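Local coordinates for DNA repair protein rhp9/CRB2 (Schizosaccharomyces pombe, PDB 2FHD) that probably recognises the methylation state of histone H4 through its tandem tudor domains during the response to DNA damage, at residues Ala97-Ala100 / Leu101-Met105. Numbering follows the deposited sequence.
Sequences AVDA and LNNDM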
loop_
_atom_site.group_PDB
_atom_site.type_symbol
_atom_site.label_atom_id
_atom_site.label_comp_id
_atom_site.label_asym_id
_atom_site.label_seq_id
_atom_site.Cartn_x
_atom_site.Cartn_y
_atom_site.Cartn_z
ATOM N N ALA A 97 17.476 -10.661 2.320
ATOM C CA ALA A 97 18.645 -11.553 2.169
ATOM C C ALA A 97 18.973 -12.265 3.485
ATOM O O ALA A 97 19.601 -13.296 3.433
ATOM C CB ALA A 97 19.908 -10.766 1.657
ATOM N N VAL A 98 18.502 -11.747 4.646
ATOM C CA VAL A 98 18.900 -12.270 5.980
ATOM C C VAL A 98 17.762 -12.918 6.793
ATOM O O VAL A 98 16.604 -12.781 6.459
ATOM C CB VAL A 98 19.547 -11.162 6.795
ATOM C CG1 VAL A 98 20.675 -10.613 6.024
ATOM C CG2 VAL A 98 18.524 -9.985 7.120
ATOM N N ASP A 99 18.093 -13.622 7.875
ATOM C CA ASP A 99 17.132 -14.119 8.833
ATOM C C ASP A 99 17.257 -13.264 10.103
ATOM O O ASP A 99 17.925 -12.202 10.088
ATOM C CB ASP A 99 17.423 -15.600 9.100
ATOM C CG ASP A 99 18.776 -15.843 9.856
ATOM O OD1 ASP A 99 19.560 -14.877 10.146
ATOM O OD2 ASP A 99 19.022 -17.024 10.211
ATOM N N ALA A 100 16.679 -13.735 11.213
ATOM C CA ALA A 100 16.565 -12.944 12.420
ATOM C C ALA A 100 17.902 -12.754 13.141
ATOM O O ALA A 100 18.003 -11.965 14.085
ATOM C CB ALA A 100 15.530 -13.526 13.375
ATOM N N LEU A 101 18.922 -13.490 12.748
ATOM C CA LEU A 101 20.230 -13.272 13.395
ATOM C C LEU A 101 21.212 -12.616 12.401
ATOM O O LEU A 101 22.415 -12.525 12.642
ATOM C CB LEU A 101 20.800 -14.616 13.837
ATOM C CG LEU A 101 19.993 -15.483 14.797
ATOM C CD1 LEU A 101 20.678 -16.803 14.719
ATOM C CD2 LEU A 101 20.086 -14.829 16.219
ATOM N N ASN A 102 20.688 -12.157 11.273
ATOM C CA ASN A 102 21.520 -11.491 10.285
ATOM C C ASN A 102 22.427 -12.458 9.496
ATOM O O ASN A 102 23.382 -12.016 8.882
ATOM C CB ASN A 102 22.355 -10.412 10.940
ATOM C CG ASN A 102 22.460 -9.180 10.092
ATOM O OD1 ASN A 102 21.743 -9.018 9.096
ATOM N ND2 ASN A 102 23.333 -8.287 10.489
ATOM N N ASN A 103 22.112 -13.765 9.509
ATOM C CA ASN A 103 22.662 -14.672 8.555
ATOM C C ASN A 103 22.038 -14.534 7.202
ATOM O O ASN A 103 20.909 -14.160 7.005
ATOM C CB ASN A 103 22.601 -16.175 8.982
ATOM C CG ASN A 103 23.179 -16.402 10.354
ATOM O OD1 ASN A 103 24.345 -16.071 10.593
ATOM N ND2 ASN A 103 22.350 -16.926 11.291
ATOM N N ASP A 104 22.775 -15.089 6.302
ATOM C CA ASP A 104 22.721 -14.882 4.910
ATOM C C ASP A 104 22.636 -16.188 4.131
ATOM O O ASP A 104 22.090 -16.242 3.031
ATOM C CB ASP A 104 24.207 -14.458 4.730
ATOM C CG ASP A 104 24.360 -13.828 3.582
ATOM O OD1 ASP A 104 23.216 -13.417 3.203
ATOM O OD2 ASP A 104 25.443 -13.840 3.067
HETATM N N MSE A 105 23.343 -17.204 4.653
HETATM C CA MSE A 105 23.584 -18.477 3.940
HETATM C C MSE A 105 23.144 -19.611 4.835
HETATM O O MSE A 105 23.252 -19.559 6.055
HETATM C CB MSE A 105 25.083 -18.703 3.595
HETATM C CG MSE A 105 25.666 -17.626 2.651
HETATM SE SE MSE A 105 24.937 -17.928 0.859
HETATM C CE MSE A 105 24.321 -15.987 0.257
HETATM O O HOH W 1 20.168 -14.944 1.597
#
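The carboxylate of Asp99 takes backbone N-H groups on both of its faces: Leu101 N comes down on OD1 from one face, and Asn103 N reaches the same OD1 from the other at 2.9 Å. Leu101 N stands well above the carboxylate plane, 66° out of it, while Asn103 N lies less steeply off it; neither bond is straight. The amide of Asn103 is turned 60° against the carboxylate, with ND2 3.5 Å from Asp99 OD2, a contact rather than a hydrogen bond. What puts the carboxylate over the turn is the first torsion of Asp99, which holds CG between its own N and carbonyl carbon (chi1 68°). With an alanine at Asp99, the N-H groups of Leu101 and Asn103 would probably lose their shared acceptor, leaving the turn less firmly held. The main chain closes the loop on itself: Asn102 N bonds to Asp99 O, the closing bond of the turn, and Asp99 N gives a 3.0 Å bond to Asn103 O in the carbonyl plane. That same oxygen also meets the CA of Val98 in a C-H···O contact. Alongside, Val98 CG1 rests 3.6 Å from OD1 of Asn102. At the end away from the turn, a water donates to both Ala97 O and Asp104 O. Asp104 OD2 is hydrogen-bonded to Ser88 OG, and Asp104 and the selenomethionine Met105 together sit opposite Phe86, a classic beta bulge. The whole is a type I beta turn, Asp99 to Asn102, with an Asx turn at its first residue, in the loop leading into strand 105-110 of the second tudor domain.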